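Local coordinates for putative malic enzyme ((S)-malate:NAD+ oxidoreductase (decarboxylating)) (Streptococcus pyogenes, PDB 2A9F), which probably catalyses the NAD+-dependent oxidative decarboxylation of (S)-malate to pyruvate, aided by magnesium or manganese, at the interface of chains A and B. Coordinates in Å, arbitrary orientation; residue numbers count along the deposited sequence, not the author numbering. Chains: chain A/B, putative malic enzyme ((S)-malate:NAD+ oxidoreductase (decarboxylating)).

Contacts 2 and 3 are twin copies of one patch, with the chains exchanged, in a two-fold symmetric interface: in each, Tyr40 of one chain reaches helix 85-102 of the other, meeting Val91 and Lys95. Their C-alpha centres lie about 29 Å apart, consistent with two separate predicted active sites in the dimer, each using a tyrosine from the other chain. Contact 1 sits about 14 Å from contact 2 and about 28 Å from contact 3, joining helices 45-53 and 58-61 of chain A to helix 14-19 of chain B and the residue just before it. Helix 45-53 follows the Tyr40 loop, so contact 1 may steady A:Tyr40 in contact 2.

Contact 1: the interface of chains A and B. Residues chain A 47, 60-61; chain B 13, 15-16, 19-20.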
ATOM      1  N   VAL A  47     -17.483   0.634  12.743  1.00 55.72           N
ATOM      2  CA  VAL A  47     -17.313   0.820  11.312  1.00 52.70           C
ATOM      3  C   VAL A  47     -16.930  -0.552  10.788  1.00 52.43           C
ATOM      4  O   VAL A  47     -17.360  -0.976   9.710  1.00 52.31           O
ATOM      5  CB  VAL A  47     -16.189   1.774  11.001  1.00 51.79           C
ATOM      6  CG1 VAL A  47     -16.035   1.902   9.484  1.00 52.77           C
ATOM      7  CG2 VAL A  47     -16.463   3.105  11.641  1.00 50.36           C
ATOM      8  N   ASP A  60     -17.981   2.341   0.829  1.00 50.89           N
ATOM      9  CA  ASP A  60     -18.492   3.588   1.383  1.00 50.35           C
ATOM     10  C   ASP A  60     -17.733   4.049   2.618  1.00 48.92           C
ATOM     11  O   ASP A  60     -17.580   5.245   2.843  1.00 48.63           O
ATOM     12  CB  ASP A  60     -19.961   3.432   1.787  1.00 52.12           C
ATOM     13  CG  ASP A  60     -20.801   2.816   0.704  1.00 54.20           C
ATOM     14  OD1 ASP A  60     -21.864   3.388   0.394  1.00 56.01           O
ATOM     15  OD2 ASP A  60     -20.406   1.756   0.180  1.00 54.65           O
ATOM     16  N   LEU A  61     -17.256   3.092   3.403  1.00 48.86           N
ATOM     17  CA  LEU A  61     -16.581   3.390   4.661  1.00 47.67           C
ATOM     18  C   LEU A  61     -15.055   3.253   4.737  1.00 47.79           C
ATOM     19  O   LEU A  61     -14.469   3.529   5.775  1.00 50.15           O
ATOM     20  CB  LEU A  61     -17.239   2.546   5.768  1.00 44.60           C
ATOM     21  CG  LEU A  61     -18.785   2.567   5.777  1.00 39.57           C
ATOM     22  CD1 LEU A  61     -19.321   1.529   6.743  1.00 37.64           C
ATOM     23  CD2 LEU A  61     -19.299   3.940   6.145  1.00 34.70           C
TER
ATOM     24  N   GLU B  13     -19.082   8.049  11.672  1.00 63.61           N
ATOM     25  CA  GLU B  13     -19.417   7.884  10.265  1.00 60.75           C
ATOM     26  C   GLU B  13     -19.029   9.088   9.448  1.00 59.71           C
ATOM     27  O   GLU B  13     -19.824   9.706   8.733  1.00 58.76           O
ATOM     28  CB  GLU B  13     -20.869   7.505  10.059  1.00 57.83           C
ATOM     29  CG  GLU B  13     -20.977   6.025   9.741  1.00 56.46           C
ATOM     30  CD  GLU B  13     -20.567   5.136  10.908  1.00 55.87           C
ATOM     31  OE1 GLU B  13     -19.602   5.499  11.617  1.00 54.55           O
ATOM     32  OE2 GLU B  13     -21.204   4.073  11.110  1.00 52.76           O
ATOM     33  N   ALA B  15     -16.483   8.288   8.086  1.00 48.04           N
ATOM     34  CA  ALA B  15     -16.055   7.281   7.143  1.00 46.13           C
ATOM     35  C   ALA B  15     -16.878   7.383   5.860  1.00 45.49           C
ATOM     36  O   ALA B  15     -16.365   7.205   4.766  1.00 41.09           O
ATOM     37  CB  ALA B  15     -16.215   5.902   7.766  1.00 43.55           C
ATOM     38  N   LYS B  16     -18.161   7.686   6.016  1.00 46.69           N
ATOM     39  CA  LYS B  16     -19.073   7.805   4.882  1.00 48.41           C
ATOM     40  C   LYS B  16     -18.909   9.171   4.235  1.00 47.57           C
ATOM     41  O   LYS B  16     -18.956   9.308   3.016  1.00 49.49           O
ATOM     42  CB  LYS B  16     -20.509   7.629   5.374  1.00 50.92           C
ATOM     43  CG  LYS B  16     -21.556   7.460   4.302  1.00 50.84           C
ATOM     44  CD  LYS B  16     -22.870   7.085   4.975  1.00 53.40           C
ATOM     45  CE  LYS B  16     -23.937   6.679   3.976  1.00 53.58           C
ATOM     46  NZ  LYS B  16     -25.088   6.075   4.707  1.00 58.08           N
ATOM     47  N   GLY B  19     -15.261   8.870   3.171  1.00 37.13           N
ATOM     48  CA  GLY B  19     -14.919   7.656   2.454  1.00 38.12           C
ATOM     49  C   GLY B  19     -13.514   7.270   2.896  1.00 38.81           C
ATOM     50  O   GLY B  19     -12.532   7.533   2.195  1.00 38.92           O
ATOM     51  N   GLY B  20     -13.406   6.665   4.072  1.00 40.42           N
ATOM     52  CA  GLY B  20     -12.097   6.292   4.569  1.00 44.20           C
ATOM     53  C   GLY B  20     -11.516   7.486   5.296  1.00 43.73           C
ATOM     54  O   GLY B  20     -12.008   8.597   5.129  1.00 43.17           O
TER
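A:Leu61, at the end of helix 58-61, lies against B:Ala15 and B:Lys16 at the start of helix 14-19 of chain B. The backbone of A:Leu61 and one of its branches both meet the B:Ala15 methyl: carbonyl O of A:Leu61 stands 3.6 Å from CB of B:Ala15, and CD2 of A:Leu61 is 4.0 Å from the same carbon. With CG of A:Leu61 placed beside the backbone N and opposite the carbonyl carbon (chi1 -47°), CD2 can also reach the next residue, coming within 4.0 Å of CB of B:Lys16. The two side chains cross obliquely, and the lysine, extended beyond CG, carries its ammonium group away from the leucine. That group stays 6.0 Å from the carboxylate, measured from B:Lys16 NZ to A:Asp60 OD1, so any attraction between the opposite charges is long-range. The placing of carbonyl O of A:Asp60 against the helix is doubtful, because it is modelled very close to carbonyl O of B:Ala15, two acceptors together. At the margin, CG2 of A:Val47 passes OE1 of B:Glu13 at 3.9 Å, the two side chains running in opposite directions. The patch hides 205 Å² of surface, mainly by apolar and backbone packing, and probably contributes to holding the N-terminal segment of one subunit on its partner in the dimer.

Contact 2: the interface of chains A and B. Residues chain A 40; chain B 91, 95, 137.
The loop between helices 33-39 and 45-53 of chain A inserts A:Tyr40 against helix 85-102 of chain B, opposite the loop after strand 133-136 that carries B:Glu137. This is a shared malic-enzyme active site: A:Tyr40 is the predicted proton donor, B:Lys95 the predicted proton acceptor, and B:Glu137 a magnesium ligand. The tyrosine ring turns its edge to the helix backbone, with carbonyl O of B:Val91 in the ring plane, 3.3 Å from CE1 of A:Tyr40. CG1 of B:Val91 packs at the same ring carbon. B:Lys95 leaves the helix with CG opposite its backbone N (chi1 -178°), then bends at chi2, 72°, which brings its aliphatic stretch past the phenol: CD of B:Lys95 lies 3.7 Å from the hydroxyl OH of A:Tyr40. From the other direction comes the B:Glu137 carboxylate, its plane turned 83° from the ring. The lysine amino group is paired within its own chain, NZ of B:Lys95 forming a salt bridge with OE1 of B:Glu137 at 3.6 Å. The other carboxylate oxygen, OE2 of B:Glu137, stands 3.9 Å from OH of A:Tyr40.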
ATOM      1  N   TYR A  40     -10.442   6.118  15.940  1.00 57.61           N
ATOM      2  CA  TYR A  40      -9.821   4.857  16.332  1.00 58.05           C
ATOM      3  C   TYR A  40     -10.477   4.108  17.495  1.00 59.43           C
ATOM      4  O   TYR A  40     -11.680   4.210  17.728  1.00 59.65           O
ATOM      5  CB  TYR A  40      -8.322   5.077  16.627  1.00 57.04           C
ATOM      6  CG  TYR A  40      -7.508   3.798  16.591  1.00 56.76           C
ATOM      7  CD1 TYR A  40      -7.495   2.988  15.448  1.00 56.75           C
ATOM      8  CD2 TYR A  40      -6.824   3.351  17.723  1.00 55.04           C
ATOM      9  CE1 TYR A  40      -6.835   1.762  15.439  1.00 56.44           C
ATOM     10  CE2 TYR A  40      -6.160   2.130  17.731  1.00 55.27           C
ATOM     11  CZ  TYR A  40      -6.174   1.333  16.589  1.00 57.52           C
ATOM     12  OH  TYR A  40      -5.576   0.092  16.618  1.00 57.34           O
TER
ATOM     13  N   VAL B  91      -9.971  -0.241  10.960  1.00 47.02           N
ATOM     14  CA  VAL B  91      -9.042  -0.222  12.086  1.00 46.21           C
ATOM     15  C   VAL B  91      -7.622   0.071  11.633  1.00 44.43           C
ATOM     16  O   VAL B  91      -6.896   0.791  12.307  1.00 42.06           O
ATOM     17  CB  VAL B  91      -9.048  -1.554  12.859  1.00 48.16           C
ATOM     18  CG1 VAL B  91      -7.834  -1.636  13.754  1.00 49.58           C
ATOM     19  CG2 VAL B  91     -10.312  -1.653  13.701  1.00 49.89           C
ATOM     20  N   LYS B  95      -5.179   3.275  12.704  1.00 38.08           N
ATOM     21  CA  LYS B  95      -3.861   2.986  13.233  1.00 37.23           C
ATOM     22  C   LYS B  95      -2.813   3.749  12.402  1.00 38.31           C
ATOM     23  O   LYS B  95      -1.860   4.318  12.956  1.00 36.12           O
ATOM     24  CB  LYS B  95      -3.608   1.480  13.150  1.00 36.81           C
ATOM     25  CG  LYS B  95      -2.292   1.035  13.721  1.00 39.98           C
ATOM     26  CD  LYS B  95      -2.300   1.138  15.225  1.00 42.01           C
ATOM     27  CE  LYS B  95      -0.972   0.705  15.800  1.00 43.76           C
ATOM     28  NZ  LYS B  95      -1.108   0.612  17.260  1.00 46.16           N
ATOM     29  N   GLU B 137      -0.795  -6.024  12.836  1.00 45.94           N
ATOM     30  CA  GLU B 137      -1.855  -5.616  13.741  1.00 45.53           C
ATOM     31  C   GLU B 137      -3.077  -6.490  13.556  1.00 45.88           C
ATOM     32  O   GLU B 137      -3.401  -6.895  12.439  1.00 42.67           O
ATOM     33  CB  GLU B 137      -2.206  -4.150  13.467  1.00 43.48           C
ATOM     34  CG  GLU B 137      -3.333  -3.567  14.295  1.00 44.54           C
ATOM     35  CD  GLU B 137      -2.901  -3.155  15.692  1.00 43.15           C
ATOM     36  OE1 GLU B 137      -1.776  -2.627  15.837  1.00 46.21           O
ATOM     37  OE2 GLU B 137      -3.690  -3.340  16.641  1.00 40.67           O
TER

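Contact 3: the interface of chains A and B. Residues chain A 91, 94-95, 98; chain B 40.
B:Tyr40 projects from its loop onto helix 85-102 of chain A, pairing the predicted proton-donor tyrosine of the malic-enzyme family with the predicted proton-acceptor lysine, A:Lys95, of the other subunit. B:Tyr40 has 60 Å² of its surface buried against chain A, and A:Lys95 has 19 Å² buried against chain B. The lysine crosses the phenol at a slant. A bend at chi2, 77°, folds its chain toward the hydroxyl, and NZ of A:Lys95 makes a weak hydrogen bond of 3.3 Å to OH of B:Tyr40. CD of A:Lys95 packs 3.9 Å from CZ of B:Tyr40, so the aliphatic chain as well as the amino group meets the phenol end. One ring face is met by A:Leu98, which approaches at about a right angle and sets CD1 4.1 Å above the plane, shifted toward the rim near CD2 of B:Tyr40. At the edge, carbonyl O of A:Val91 lies in the ring plane, 3.7 Å from CE1 of B:Tyr40, while CG1 of A:Val91 packs against the same ring carbon at 4.1 Å. A:Gly94, having no side chain, probably allows the ring to lie close to the helix; its carbonyl carbon C is 4.0 Å from CD1 of B:Tyr40.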
ATOM      1  N   VAL A  91       9.629   5.768  -9.897  1.00 37.73           N
ATOM      2  CA  VAL A  91       8.702   5.792 -11.020  1.00 38.44           C
ATOM      3  C   VAL A  91       7.261   5.449 -10.612  1.00 40.34           C
ATOM      4  O   VAL A  91       6.309   6.064 -11.091  1.00 42.84           O
ATOM      5  CB  VAL A  91       9.159   4.820 -12.128  1.00 37.39           C
ATOM      6  CG1 VAL A  91       8.131   4.771 -13.250  1.00 34.99           C
ATOM      7  CG2 VAL A  91      10.503   5.259 -12.665  1.00 33.52           C
ATOM      8  N   GLY A  94       5.895   8.284  -8.780  1.00 49.57           N
ATOM      9  CA  GLY A  94       5.722   9.413  -9.673  1.00 48.71           C
ATOM     10  C   GLY A  94       4.400   9.173 -10.379  1.00 47.50           C
ATOM     11  O   GLY A  94       3.560  10.063 -10.542  1.00 46.63           O
ATOM     12  N   LYS A  95       4.217   7.925 -10.779  1.00 46.39           N
ATOM     13  CA  LYS A  95       3.010   7.513 -11.454  1.00 45.37           C
ATOM     14  C   LYS A  95       1.806   7.773 -10.549  1.00 43.39           C
ATOM     15  O   LYS A  95       0.758   8.213 -11.021  1.00 40.12           O
ATOM     16  CB  LYS A  95       3.095   6.026 -11.798  1.00 47.78           C
ATOM     17  CG  LYS A  95       2.030   5.544 -12.776  1.00 50.77           C
ATOM     18  CD  LYS A  95       2.355   5.965 -14.197  1.00 53.71           C
ATOM     19  CE  LYS A  95       1.533   5.176 -15.211  1.00 54.47           C
ATOM     20  NZ  LYS A  95       2.185   5.261 -16.554  1.00 55.66           N
ATOM     21  N   LEU A  98       0.602  11.330 -10.320  1.00 37.93           N
ATOM     22  CA  LEU A  98      -0.183  11.751 -11.460  1.00 37.03           C
ATOM     23  C   LEU A  98      -1.625  11.364 -11.228  1.00 37.75           C
ATOM     24  O   LEU A  98      -2.542  12.151 -11.498  1.00 38.54           O
ATOM     25  CB  LEU A  98       0.327  11.107 -12.744  1.00 37.80           C
ATOM     26  CG  LEU A  98       1.775  11.478 -13.092  1.00 39.39           C
ATOM     27  CD1 LEU A  98       2.113  10.932 -14.455  1.00 37.40           C
ATOM     28  CD2 LEU A  98       1.965  12.992 -13.066  1.00 39.58           C
TER
ATOM     29  N   TYR B  40       8.496  13.080 -13.027  1.00 45.85           N
ATOM     30  CA  TYR B  40       8.267  11.909 -13.846  1.00 46.54           C
ATOM     31  C   TYR B  40       9.283  11.878 -14.980  1.00 46.67           C
ATOM     32  O   TYR B  40      10.395  12.400 -14.848  1.00 47.30           O
ATOM     33  CB  TYR B  40       6.842  11.901 -14.404  1.00 48.32           C
ATOM     34  CG  TYR B  40       6.344  10.506 -14.722  1.00 50.60           C
ATOM     35  CD1 TYR B  40       6.443   9.479 -13.775  1.00 52.62           C
ATOM     36  CD2 TYR B  40       5.806  10.200 -15.969  1.00 51.07           C
ATOM     37  CE1 TYR B  40       6.029   8.182 -14.064  1.00 52.86           C
ATOM     38  CE2 TYR B  40       5.383   8.907 -16.273  1.00 54.04           C
ATOM     39  CZ  TYR B  40       5.500   7.901 -15.317  1.00 55.49           C
ATOM     40  OH  TYR B  40       5.101   6.615 -15.619  1.00 59.34           O
TER